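PDB 7CYX: glycine oxidase from Bacillus cereus ATCC 14579, which probably catalyses the FAD-dependent oxidation of glycine by O2 to glyoxylate, ammonium and hydrogen peroxide, a reaction assigned to thiamine diphosphate biosynthesis. Local coordinates for residues A[313-319]-A[361-367]; A[17-22]-A[162-166]; A[188-192]-A[201-205]; A[216-220]-A[321-327]. All coordinates share one frame; numbering follows the deposited sequence.

Contact 1 (A[313-319]-A[361-367])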
loop_
_atom_site.group_PDB
_atom_site.type_symbol
_atom_site.label_atom_id
_atom_site.label_comp_id
_atom_site.label_asym_id
_atom_site.label_seq_id
_atom_site.Cartn_x
_atom_site.Cartn_y
_atom_site.Cartn_z
ATOM N N HIS A 313 -20.699 23.227 -16.219
ATOM C CA HIS A 313 -21.397 24.151 -15.297
ATOM C C HIS A 313 -20.491 24.571 -14.140
ATOM O O HIS A 313 -21.006 25.193 -13.216
ATOM C CB HIS A 313 -22.677 23.494 -14.806
ATOM C CG HIS A 313 -23.690 23.351 -15.883
ATOM N ND1 HIS A 313 -24.838 24.078 -15.905
ATOM C CD2 HIS A 313 -23.716 22.592 -16.986
ATOM C CE1 HIS A 313 -25.540 23.749 -16.957
ATOM N NE2 HIS A 313 -24.877 22.838 -17.629
ATOM N N GLU A 314 -19.217 24.172 -14.184
ATOM C CA GLU A 314 -18.152 24.496 -13.192
ATOM C C GLU A 314 -18.449 23.962 -11.787
ATOM O O GLU A 314 -17.943 24.517 -10.819
ATOM C CB GLU A 314 -17.901 25.994 -13.133
ATOM C CG GLU A 314 -17.159 26.520 -14.326
ATOM C CD GLU A 314 -16.793 27.966 -14.099
ATOM O OE1 GLU A 314 -17.708 28.771 -13.918
ATOM O OE2 GLU A 314 -15.599 28.259 -14.071
ATOM N N ALA A 315 -19.206 22.883 -11.712
ATOM C CA ALA A 315 -19.590 22.225 -10.458
ATOM C C ALA A 315 -20.018 20.823 -10.846
ATOM O O ALA A 315 -20.624 20.674 -11.877
ATOM C CB ALA A 315 -20.718 22.981 -9.829
ATOM N N PRO A 316 -19.746 19.789 -10.041
ATOM C CA PRO A 316 -20.126 18.450 -10.418
ATOM C C PRO A 316 -21.645 18.269 -10.462
ATOM O O PRO A 316 -22.342 18.905 -9.729
ATOM C CB PRO A 316 -19.559 17.614 -9.268
ATOM C CG PRO A 316 -19.509 18.566 -8.115
ATOM C CD PRO A 316 -19.112 19.875 -8.740
ATOM N N TYR A 317 -22.097 17.402 -11.355
ATOM C CA TYR A 317 -23.532 17.080 -11.431
ATOM C C TYR A 317 -23.757 15.893 -10.510
ATOM O O TYR A 317 -23.177 14.858 -10.738
ATOM C CB TYR A 317 -23.923 16.701 -12.851
ATOM C CG TYR A 317 -23.382 17.599 -13.925
ATOM C CD1 TYR A 317 -22.164 17.337 -14.502
ATOM C CD2 TYR A 317 -24.095 18.690 -14.381
ATOM C CE1 TYR A 317 -21.663 18.139 -15.501
ATOM C CE2 TYR A 317 -23.603 19.511 -15.375
ATOM C CZ TYR A 317 -22.383 19.226 -15.945
ATOM O OH TYR A 317 -21.862 19.989 -16.937
ATOM N N MET A 318 -24.525 16.100 -9.452
ATOM C CA MET A 318 -24.845 15.043 -8.466
ATOM C C MET A 318 -26.360 15.033 -8.289
ATOM O O MET A 318 -26.866 15.886 -7.570
ATOM C CB MET A 318 -24.183 15.366 -7.132
ATOM C CG MET A 318 -22.757 15.799 -7.271
ATOM S SD MET A 318 -21.757 15.102 -5.978
ATOM C CE MET A 318 -21.665 16.499 -4.870
ATOM N N GLY A 319 -27.044 14.086 -8.919
ATOM C CA GLY A 319 -28.495 14.109 -8.864
ATOM C C GLY A 319 -29.202 13.106 -9.750
ATOM O O GLY A 319 -28.596 12.344 -10.499
ATOM N N LEU A 361 -28.411 19.249 -7.398
ATOM C CA LEU A 361 -28.460 19.807 -8.763
ATOM C C LEU A 361 -28.640 21.329 -8.692
ATOM O O LEU A 361 -27.791 22.093 -9.177
ATOM C CB LEU A 361 -29.601 19.141 -9.542
ATOM C CG LEU A 361 -29.201 18.168 -10.657
ATOM C CD1 LEU A 361 -28.044 17.273 -10.252
ATOM C CD2 LEU A 361 -30.392 17.323 -11.087
ATOM N N ASP A 362 -29.736 21.737 -8.045
ATOM C CA ASP A 362 -30.131 23.125 -7.843
ATOM C C ASP A 362 -29.012 23.906 -7.148
ATOM O O ASP A 362 -28.588 24.956 -7.611
ATOM C CB ASP A 362 -31.407 23.204 -7.000
ATOM C CG ASP A 362 -32.455 24.153 -7.562
ATOM O OD1 ASP A 362 -32.072 25.265 -8.005
ATOM O OD2 ASP A 362 -33.650 23.765 -7.563
ATOM N N SER A 363 -28.546 23.377 -6.018
ATOM C CA SER A 363 -27.630 24.088 -5.155
ATOM C C SER A 363 -26.289 24.360 -5.859
ATOM O O SER A 363 -25.700 25.424 -5.689
ATOM C CB SER A 363 -27.431 23.323 -3.867
ATOM O OG SER A 363 -26.317 23.832 -3.139
ATOM N N LEU A 364 -25.770 23.373 -6.594
ATOM C CA LEU A 364 -24.392 23.455 -7.127
ATOM C C LEU A 364 -24.366 24.077 -8.544
ATOM O O LEU A 364 -23.415 24.770 -8.887
ATOM C CB LEU A 364 -23.740 22.064 -7.089
ATOM C CG LEU A 364 -23.602 21.414 -5.706
ATOM C CD1 LEU A 364 -22.964 20.042 -5.833
ATOM C CD2 LEU A 364 -22.790 22.277 -4.738
ATOM N N LEU A 365 -25.411 23.880 -9.356
ATOM C CA LEU A 365 -25.333 24.269 -10.778
ATOM C C LEU A 365 -25.855 25.705 -11.046
ATOM O O LEU A 365 -25.398 26.340 -12.009
ATOM C CB LEU A 365 -26.051 23.199 -11.604
ATOM C CG LEU A 365 -25.613 21.761 -11.315
ATOM C CD1 LEU A 365 -26.435 20.762 -12.102
ATOM C CD2 LEU A 365 -24.136 21.572 -11.599
ATOM N N SER A 366 -26.749 26.253 -10.210
ATOM C CA SER A 366 -27.207 27.666 -10.379
ATOM C C SER A 366 -26.284 28.638 -9.647
ATOM O O SER A 366 -25.966 28.461 -8.488
ATOM C CB SER A 366 -28.636 27.906 -9.950
ATOM O OG SER A 366 -29.050 26.997 -8.954
ATOM N N ARG A 367 -25.900 29.690 -10.365
ATOM C CA ARG A 367 -25.179 30.811 -9.823
ATOM C C ARG A 367 -25.920 32.092 -10.228
ATOM O O ARG A 367 -26.111 32.361 -11.402
ATOM C CB ARG A 367 -23.731 30.784 -10.322
ATOM C CG ARG A 367 -22.900 29.643 -9.750
ATOM C CD ARG A 367 -22.758 28.424 -10.654
ATOM N NE ARG A 367 -21.701 27.524 -10.189
ATOM C CZ ARG A 367 -20.395 27.733 -10.361
ATOM N NH1 ARG A 367 -19.971 28.635 -11.232
ATOM N NH2 ARG A 367 -19.516 27.052 -9.646
HETATM O O HOH W 1 -29.408 16.436 -6.788
#
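Leu361, Leu364 and Leu365 of the C-terminal helix 360-365 pack against residues 313-319, in a mainly apolar contact of a helix with a loop and the short strand 317-318, an outermost strand of the mixed sheet that includes strand 5-10, which leads into the glycine-rich FAD-binding turn. Leu365 covers the most ground. Its CG turned away from its own carbonyl carbon (chi1 -51°), it sends CD2 to Ala315 O at 3.6 Å, while CD1 meets CD2 of the Tyr317 ring at 3.9 Å. The phenol of Tyr317 is tied on its polar end to Gly224 O, and its ring stacks with Trp223. Ala315 CB rests against the carbonyl oxygen Leu364 O at 3.4 Å. Leu364 CD1 crosses toward Met318 CE, a methyl delivered by a thioether chain bent at chi2 and chi3. At the strand end, a water takes the place of a direct bond: it donates to Met318 O at 2.7 Å and accepts from Leu361 N at 3.0 Å, and so satisfies an amide in the first turn of the helix. At the exposed end, Arg367 NH1 makes a long salt bridge of 3.5 Å with Glu314 OE1, the guanidinium and carboxylate planes 55° apart, and His313 O lies over the guanidinium face. With no direct hydrogen bond between the segments, cohesion probably comes largely from leucine burial, with the water and ion pair as polar additions.

Contact 2 (A[17-22]-A[162-166])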
loop_
_atom_site.group_PDB
_atom_site.type_symbol
_atom_site.label_atom_id
_atom_site.label_comp_id
_atom_site.label_asym_id
_atom_site.label_seq_id
_atom_site.Cartn_x
_atom_site.Cartn_y
_atom_site.Cartn_z
ATOM N N SER A 17 -16.528 4.202 -7.542
ATOM C CA SER A 17 -16.171 3.247 -6.511
ATOM C C SER A 17 -16.730 3.727 -5.162
ATOM O O SER A 17 -17.219 2.903 -4.386
ATOM C CB SER A 17 -14.692 2.995 -6.465
ATOM O OG SER A 17 -14.229 2.427 -7.693
ATOM N N SER A 18 -16.710 5.043 -4.896
ATOM C CA SER A 18 -17.257 5.545 -3.622
ATOM C C SER A 18 -18.752 5.240 -3.566
ATOM O O SER A 18 -19.244 4.715 -2.593
ATOM C CB SER A 18 -17.003 7.011 -3.413
ATOM O OG SER A 18 -17.691 7.509 -2.270
ATOM N N VAL A 19 -19.456 5.544 -4.657
ATOM C CA VAL A 19 -20.877 5.255 -4.756
ATOM C C VAL A 19 -21.090 3.744 -4.542
ATOM O O VAL A 19 -21.957 3.330 -3.792
ATOM C CB VAL A 19 -21.432 5.765 -6.104
ATOM C CG1 VAL A 19 -22.865 5.332 -6.339
ATOM C CG2 VAL A 19 -21.335 7.288 -6.218
ATOM N N ALA A 20 -20.279 2.911 -5.204
ATOM C CA ALA A 20 -20.387 1.469 -5.078
ATOM C C ALA A 20 -20.284 1.078 -3.597
ATOM O O ALA A 20 -21.072 0.319 -3.120
ATOM C CB ALA A 20 -19.327 0.793 -5.913
ATOM N N HIS A 21 -19.305 1.647 -2.883
ATOM C CA HIS A 21 -19.052 1.325 -1.481
ATOM C C HIS A 21 -20.300 1.556 -0.625
ATOM O O HIS A 21 -20.717 0.659 0.054
ATOM C CB HIS A 21 -17.894 2.147 -0.915
ATOM C CG HIS A 21 -17.839 2.151 0.579
ATOM N ND1 HIS A 21 -17.350 1.083 1.302
ATOM C CD2 HIS A 21 -18.241 3.066 1.487
ATOM C CE1 HIS A 21 -17.435 1.346 2.594
ATOM N NE2 HIS A 21 -17.979 2.562 2.735
ATOM N N PHE A 22 -20.837 2.783 -0.636
ATOM C CA PHE A 22 -21.925 3.185 0.257
ATOM C C PHE A 22 -23.214 2.405 -0.034
ATOM O O PHE A 22 -23.909 2.046 0.915
ATOM C CB PHE A 22 -22.165 4.695 0.198
ATOM C CG PHE A 22 -21.088 5.493 0.876
ATOM C CD1 PHE A 22 -21.089 5.661 2.255
ATOM C CD2 PHE A 22 -20.030 6.018 0.146
ATOM C CE1 PHE A 22 -20.078 6.376 2.881
ATOM C CE2 PHE A 22 -19.008 6.714 0.777
ATOM C CZ PHE A 22 -19.041 6.909 2.140
ATOM N N PHE A 162 -12.404 1.477 -1.791
ATOM C CA PHE A 162 -13.830 1.600 -2.045
ATOM C C PHE A 162 -14.320 0.411 -2.877
ATOM O O PHE A 162 -15.317 -0.222 -2.530
ATOM C CB PHE A 162 -14.160 2.886 -2.808
ATOM C CG PHE A 162 -14.362 4.122 -1.974
ATOM C CD1 PHE A 162 -15.192 4.117 -0.869
ATOM C CD2 PHE A 162 -13.755 5.316 -2.324
ATOM C CE1 PHE A 162 -15.396 5.265 -0.114
ATOM C CE2 PHE A 162 -13.954 6.463 -1.570
ATOM C CZ PHE A 162 -14.764 6.437 -0.457
ATOM N N ALA A 163 -13.615 0.111 -3.974
ATOM C CA ALA A 163 -14.105 -0.868 -4.967
ATOM C C ALA A 163 -14.113 -2.297 -4.394
ATOM O O ALA A 163 -15.079 -3.035 -4.561
ATOM C CB ALA A 163 -13.299 -0.774 -6.232
ATOM N N HIS A 164 -13.058 -2.684 -3.687
ATOM C CA HIS A 164 -12.987 -4.037 -3.082
ATOM C C HIS A 164 -13.946 -4.168 -1.885
ATOM O O HIS A 164 -14.448 -5.269 -1.612
ATOM C CB HIS A 164 -11.569 -4.348 -2.617
ATOM C CG HIS A 164 -10.558 -4.423 -3.705
ATOM N ND1 HIS A 164 -10.663 -5.317 -4.746
ATOM C CD2 HIS A 164 -9.394 -3.757 -3.871
ATOM C CE1 HIS A 164 -9.619 -5.171 -5.534
ATOM N NE2 HIS A 164 -8.805 -4.237 -4.999
ATOM N N SER A 165 -14.140 -3.064 -1.148
ATOM C CA SER A 165 -15.142 -2.980 -0.100
ATOM C C SER A 165 -16.508 -3.350 -0.681
ATOM O O SER A 165 -17.224 -4.175 -0.119
ATOM C CB SER A 165 -15.170 -1.600 0.507
ATOM O OG SER A 165 -16.264 -1.443 1.406
ATOM N N ALA A 166 -16.839 -2.713 -1.812
ATOM C CA ALA A 166 -18.068 -2.926 -2.535
ATOM C C ALA A 166 -18.195 -4.397 -2.919
ATOM O O ALA A 166 -19.265 -4.975 -2.762
ATOM C CB ALA A 166 -18.124 -2.060 -3.769
#
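Phe162 of helix 155-168 fits as a knob into a hole formed by Ser17, Ser18, His21 and Phe22 of helix 14-25, the helix that follows the GxGxxG-type turn of the FAD-binding Rossmann fold. Here the packing is tight. Ser18 CA stands over the centre of the Phe162 ring, 3.6 Å from its centroid and 11° off the normal, a CH-pi contact with Ser18 CB leaning on the same ring. The hydroxyls of Ser17 and Ser18 hydrogen-bond to Gly13 O and Ser341 O while still lying against Ala163 and the Phe162 ring. His21 CB comes within 3.3 Å of Phe162 CD1, and the two rings meet obliquely, their planes 53° apart. With its CG opposite the backbone N (chi1 164°), the imidazole swings toward the partner helix, where ND1 shares a hydrogen bond of 2.8 Å with Ser165 OG lying near the ring plane; Ser165 OG also bonds Lys83 NZ. Ala20 CB and Ala166 CB meet at 3.8 Å, small side chains consistent with axes only 7.7 Å apart in these short segments. The loose side belongs to the partly exposed His164, which makes no contact with 17-22 and packs on Gly258 of the second subunit. Around this pair, helix 73-84 supplies Leu76 to Phe162 and Leu80 to His21, helix 341-352 lies against Phe22, and Ile9 of strand 5-10 backs Ala20.

Contact 3 (A[188-192]-A[201-205])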
loop_
_atom_site.group_PDB
_atom_site.type_symbol
_atom_site.label_atom_id
_atom_site.label_comp_id
_atom_site.label_asym_id
_atom_site.label_seq_id
_atom_site.Cartn_x
_atom_site.Cartn_y
_atom_site.Cartn_z
ATOM N N LYS A 188 -38.113 4.607 -18.323
ATOM C CA LYS A 188 -37.483 3.987 -17.135
ATOM C C LYS A 188 -36.167 3.332 -17.553
ATOM O O LYS A 188 -36.072 2.857 -18.684
ATOM C CB LYS A 188 -38.408 2.953 -16.500
ATOM C CG LYS A 188 -39.368 3.514 -15.466
ATOM C CD LYS A 188 -39.781 2.512 -14.412
ATOM C CE LYS A 188 -39.533 3.007 -13.002
ATOM N NZ LYS A 188 -40.475 4.080 -12.614
ATOM N N VAL A 189 -35.190 3.338 -16.657
ATOM C CA VAL A 189 -33.880 2.686 -16.913
ATOM C C VAL A 189 -34.079 1.183 -16.737
ATOM O O VAL A 189 -34.451 0.790 -15.657
ATOM C CB VAL A 189 -32.831 3.213 -15.921
ATOM C CG1 VAL A 189 -31.690 2.231 -15.738
ATOM C CG2 VAL A 189 -32.321 4.585 -16.312
ATOM N N THR A 190 -33.832 0.381 -17.767
ATOM C CA THR A 190 -34.035 -1.079 -17.617
ATOM C C THR A 190 -32.705 -1.810 -17.739
ATOM O O THR A 190 -32.678 -3.008 -17.495
ATOM C CB THR A 190 -34.968 -1.633 -18.686
ATOM O OG1 THR A 190 -34.381 -1.198 -19.904
ATOM C CG2 THR A 190 -36.374 -1.103 -18.557
ATOM N N GLY A 191 -31.655 -1.094 -18.111
ATOM C CA GLY A 191 -30.346 -1.741 -18.225
ATOM C C GLY A 191 -29.305 -0.810 -18.795
ATOM O O GLY A 191 -29.546 0.393 -18.843
ATOM N N VAL A 192 -28.195 -1.384 -19.239
ATOM C CA VAL A 192 -27.074 -0.588 -19.791
ATOM C C VAL A 192 -26.485 -1.381 -20.954
ATOM O O VAL A 192 -26.383 -2.585 -20.826
ATOM C CB VAL A 192 -26.068 -0.314 -18.668
ATOM C CG1 VAL A 192 -24.866 -1.219 -18.750
ATOM C CG2 VAL A 192 -25.662 1.138 -18.625
ATOM N N CYS A 201 -30.382 -3.594 -15.147
ATOM C CA CYS A 201 -30.416 -2.873 -13.898
ATOM C C CYS A 201 -31.662 -1.990 -13.853
ATOM O O CYS A 201 -32.317 -1.816 -14.872
ATOM C CB CYS A 201 -29.147 -2.051 -13.724
ATOM S SG CYS A 201 -28.985 -0.732 -14.948
ATOM N N GLU A 202 -31.968 -1.465 -12.663
ATOM C CA GLU A 202 -33.163 -0.633 -12.422
ATOM C C GLU A 202 -32.764 0.834 -12.205
ATOM O O GLU A 202 -33.608 1.729 -12.271
ATOM C CB GLU A 202 -33.947 -1.141 -11.201
ATOM C CG GLU A 202 -34.891 -2.308 -11.500
ATOM C CD GLU A 202 -35.884 -2.645 -10.395
ATOM O OE1 GLU A 202 -36.776 -1.805 -10.136
ATOM O OE2 GLU A 202 -35.755 -3.739 -9.779
ATOM N N LYS A 203 -31.497 1.060 -11.859
ATOM C CA LYS A 203 -30.960 2.390 -11.686
ATOM C C LYS A 203 -29.566 2.413 -12.310
ATOM O O LYS A 203 -28.885 1.386 -12.364
ATOM C CB LYS A 203 -30.892 2.799 -10.211
ATOM C CG LYS A 203 -32.220 2.848 -9.464
ATOM C CD LYS A 203 -32.067 3.412 -8.061
ATOM C CE LYS A 203 -33.214 3.100 -7.122
ATOM N NZ LYS A 203 -34.530 3.199 -7.794
ATOM N N VAL A 204 -29.172 3.593 -12.787
ATOM C CA VAL A 204 -27.876 3.824 -13.357
ATOM C C VAL A 204 -27.282 5.046 -12.672
ATOM O O VAL A 204 -28.025 5.973 -12.375
ATOM C CB VAL A 204 -27.963 4.046 -14.872
ATOM C CG1 VAL A 204 -26.797 4.868 -15.390
ATOM C CG2 VAL A 204 -28.034 2.725 -15.610
ATOM N N VAL A 205 -25.961 5.025 -12.457
ATOM C CA VAL A 205 -25.203 6.205 -12.098
ATOM C C VAL A 205 -24.058 6.424 -13.099
ATOM O O VAL A 205 -23.207 5.547 -13.311
ATOM C CB VAL A 205 -24.656 6.119 -10.669
ATOM C CG1 VAL A 205 -24.044 7.448 -10.267
ATOM C CG2 VAL A 205 -25.727 5.683 -9.679
#
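Thr190 meets Cys201 at an irregular place, where a classic beta bulge and a corner of the chain fall side by side. Thr190 and Gly191 both face Arg183 on the neighbouring strand, which makes the bulge in the middle strand of the three-stranded antiparallel meander 179-184, 189-194 and 197-201. Opposite it, the chain bends at Glu202 and leaves the meander for strand 203-206 of the six-stranded sheet, so strands 189-192 and 203-205 run at 54° to each other rather than as paired neighbours. The backbone link is correspondingly modest: Cys201 N gives Thr190 O a weak hydrogen bond of 3.3 Å at 155°. Arg183 NH2 also donates to Thr190 O, so two donors share that bulge carbonyl. Cys201 SG sits between its own backbone N and carbonyl carbon (chi1 65°), which lays the sulfur against Gly191 CA at 3.7 Å and near Val189 CG1. Beyond the corner, valines fill the angle between the two sheets, with Leu327 of strand 327-331 touching both Val189 and Val204. Val192 also packs on Val179, a residue of the FAD site, which puts the cluster near the cofactor, the Val192 side chain about 8 Å from the bound FAD. Side chains of Val189 and Val204 cross at about a right angle, and a single methyl joins the cluster: Val204 CG2 lies 3.7 Å from Val189 CG1 and 4.2 Å from Val192 CG2.

Contact 4 (A[216-220]-A[321-327])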
loop_
_atom_site.group_PDB
_atom_site.type_symbol
_atom_site.label_atom_id
_atom_site.label_comp_id
_atom_site.label_asym_id
_atom_site.label_seq_id
_atom_site.Cartn_x
_atom_site.Cartn_y
_atom_site.Cartn_z
ATOM N N LEU A 216 -24.532 12.217 -20.409
ATOM C CA LEU A 216 -25.174 13.355 -19.711
ATOM C C LEU A 216 -26.198 14.044 -20.624
ATOM O O LEU A 216 -26.968 14.849 -20.106
ATOM C CB LEU A 216 -24.088 14.334 -19.273
ATOM C CG LEU A 216 -23.253 13.904 -18.078
ATOM C CD1 LEU A 216 -22.205 14.947 -17.772
ATOM C CD2 LEU A 216 -24.131 13.691 -16.870
ATOM N N SER A 217 -26.219 13.700 -21.917
ATOM C CA SER A 217 -27.158 14.193 -22.954
ATOM C C SER A 217 -28.598 13.874 -22.563
ATOM O O SER A 217 -29.458 14.701 -22.820
ATOM C CB SER A 217 -26.829 13.597 -24.274
ATOM O OG SER A 217 -25.803 14.344 -24.875
ATOM N N TYR A 218 -28.841 12.735 -21.909
ATOM C CA TYR A 218 -30.191 12.383 -21.407
ATOM C C TYR A 218 -30.702 13.517 -20.513
ATOM O O TYR A 218 -31.867 13.839 -20.620
ATOM C CB TYR A 218 -30.201 10.996 -20.767
ATOM C CG TYR A 218 -30.021 9.876 -21.756
ATOM C CD1 TYR A 218 -31.060 9.442 -22.556
ATOM C CD2 TYR A 218 -28.795 9.264 -21.915
ATOM C CE1 TYR A 218 -30.890 8.425 -23.477
ATOM C CE2 TYR A 218 -28.607 8.245 -22.827
ATOM C CZ TYR A 218 -29.655 7.827 -23.613
ATOM O OH TYR A 218 -29.449 6.831 -24.511
ATOM N N PHE A 219 -29.867 14.071 -19.637
ATOM C CA PHE A 219 -30.269 15.247 -18.836
ATOM C C PHE A 219 -30.428 16.454 -19.761
ATOM O O PHE A 219 -31.524 16.991 -19.806
ATOM C CB PHE A 219 -29.221 15.534 -17.768
ATOM C CG PHE A 219 -29.238 14.553 -16.633
ATOM C CD1 PHE A 219 -28.578 13.348 -16.736
ATOM C CD2 PHE A 219 -29.935 14.826 -15.475
ATOM C CE1 PHE A 219 -28.594 12.447 -15.691
ATOM C CE2 PHE A 219 -29.939 13.930 -14.429
ATOM C CZ PHE A 219 -29.280 12.737 -14.546
ATOM N N HIS A 220 -29.354 16.848 -20.449
ATOM C CA HIS A 220 -29.351 18.005 -21.384
ATOM C C HIS A 220 -28.072 18.032 -22.229
ATOM O O HIS A 220 -27.013 17.704 -21.715
ATOM C CB HIS A 220 -29.499 19.331 -20.638
ATOM C CG HIS A 220 -29.894 20.457 -21.522
ATOM N ND1 HIS A 220 -28.978 21.304 -22.074
ATOM C CD2 HIS A 220 -31.093 20.862 -21.968
ATOM C CE1 HIS A 220 -29.588 22.190 -22.813
ATOM N NE2 HIS A 220 -30.877 21.943 -22.762
ATOM N N HIS A 321 -32.348 12.426 -12.573
ATOM C CA HIS A 321 -33.075 12.986 -13.717
ATOM C C HIS A 321 -34.534 13.177 -13.301
ATOM O O HIS A 321 -35.128 12.283 -12.677
ATOM C CB HIS A 321 -32.943 12.049 -14.927
ATOM C CG HIS A 321 -33.287 12.645 -16.251
ATOM N ND1 HIS A 321 -34.566 13.032 -16.580
ATOM C CD2 HIS A 321 -32.538 12.857 -17.355
ATOM C CE1 HIS A 321 -34.585 13.492 -17.815
ATOM N NE2 HIS A 321 -33.355 13.392 -18.312
ATOM N N GLU A 322 -35.108 14.326 -13.667
ATOM C CA GLU A 322 -36.419 14.743 -13.151
ATOM C C GLU A 322 -37.541 13.876 -13.753
ATOM O O GLU A 322 -38.585 13.706 -13.145
ATOM C CB GLU A 322 -36.632 16.239 -13.413
ATOM C CG GLU A 322 -37.425 16.931 -12.312
ATOM C CD GLU A 322 -36.726 17.021 -10.961
ATOM O OE1 GLU A 322 -35.942 17.972 -10.766
ATOM O OE2 GLU A 322 -36.953 16.134 -10.105
ATOM N N GLU A 323 -37.315 13.321 -14.947
ATOM C CA GLU A 323 -38.347 12.608 -15.694
ATOM C C GLU A 323 -38.008 11.115 -15.725
ATOM O O GLU A 323 -38.772 10.310 -15.209
ATOM C CB GLU A 323 -38.475 13.220 -17.092
ATOM C CG GLU A 323 -39.688 12.756 -17.887
ATOM C CD GLU A 323 -39.812 13.383 -19.271
ATOM O OE1 GLU A 323 -40.852 13.157 -19.934
ATOM O OE2 GLU A 323 -38.862 14.095 -19.689
ATOM N N ILE A 324 -36.847 10.772 -16.303
ATOM C CA ILE A 324 -36.405 9.383 -16.485
ATOM C C ILE A 324 -36.018 8.817 -15.118
ATOM O O ILE A 324 -35.067 9.287 -14.496
ATOM C CB ILE A 324 -35.234 9.284 -17.476
ATOM C CG1 ILE A 324 -35.521 10.055 -18.770
ATOM C CG2 ILE A 324 -34.898 7.817 -17.729
ATOM C CD1 ILE A 324 -34.362 10.135 -19.737
ATOM N N LYS A 325 -36.777 7.818 -14.659
ATOM C CA LYS A 325 -36.655 7.339 -13.291
ATOM C C LYS A 325 -35.491 6.347 -13.229
ATOM O O LYS A 325 -35.343 5.486 -14.104
ATOM C CB LYS A 325 -37.967 6.717 -12.800
ATOM C CG LYS A 325 -37.942 6.208 -11.361
ATOM C CD LYS A 325 -37.748 7.293 -10.306
ATOM C CE LYS A 325 -37.443 6.737 -8.929
ATOM N NZ LYS A 325 -36.064 6.198 -8.847
ATOM N N GLY A 326 -34.658 6.527 -12.203
ATOM C CA GLY A 326 -33.525 5.667 -11.922
ATOM C C GLY A 326 -32.247 6.108 -12.619
ATOM O O GLY A 326 -31.250 5.378 -12.567
ATOM N N LEU A 327 -32.266 7.280 -13.276
ATOM C CA LEU A 327 -31.097 7.775 -14.000
ATOM C C LEU A 327 -30.438 8.872 -13.150
ATOM O O LEU A 327 -31.035 9.913 -12.874
ATOM C CB LEU A 327 -31.558 8.269 -15.375
ATOM C CG LEU A 327 -30.531 8.393 -16.511
ATOM C CD1 LEU A 327 -30.345 9.847 -16.905
ATOM C CD2 LEU A 327 -29.191 7.751 -16.188
#
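Tyr218 and Phe219, just after helix 213-216, meet His321, Ile324 and Leu327 of the loop that connects the antiparallel strands 317-318 and 327-331 and includes a type II beta turn from Ile324 to Leu327. Hydrogen bonding centres on the His321 imidazole. Its CG lies opposite the backbone N (chi1 -163°), which carries the ring across to the other segment, and NE2 donates to Tyr218 O at 2.8 Å. That oxygen lies in the imidazole plane, yet the donor approaches from above the carbonyl plane, 55° out of it. ND1 in turn accepts from Glu323 N at 3.2 Å, also within the ring plane. Held at both nitrogens, the ring is fixed in rotation, and the bonds are consistent with the proton sitting on NE2. The backbone bond His321 N to Leu327 O closes the base of the loop. Aromatic contact forms a second group: the Phe219 and His321 rings meet obliquely, centroids 4.8 Å apart and planes at 47°, with His321 CD2 over the centre of the Phe219 face. Phe219 also meets Trp223, the two planes nearly parallel. Apolar contacts complete the set. Tyr218 CB touches Ile324 CD1 and Leu327 CD1 loosely, while Ile182 of strand 179-184 touches both Tyr218 and Leu327. At the phenylalanine ring, Phe219 CE1 lies 3.4 Å from Leu327 CD1.

Overall arrangement
Along the chain contact 2 closes first and contact 3 follows, whereas contacts 4 and 1 alternate, 216-220 preceding 313-319, 321-327 and 361-367. Contacts 3 and 4 are neighbours, centres about 11 Å apart, joined by a probable hydrogen bond from Val204 N to Gly326 O at 2.7 Å, where strands 203-206 and 327-331 run side by side. Contact 4 also touches contact 1, about 15 Å away between centres, through Tyr317 on Leu216 and Gly319 on Phe219. Contact 2 touches none of the others but comes within about 4 Å of contact 3 (nearest atoms), and helix 341-352 touches residues of contacts 1, 2 and 3. Together they join helices, loops and the meander to the six-stranded sheet or its flanks.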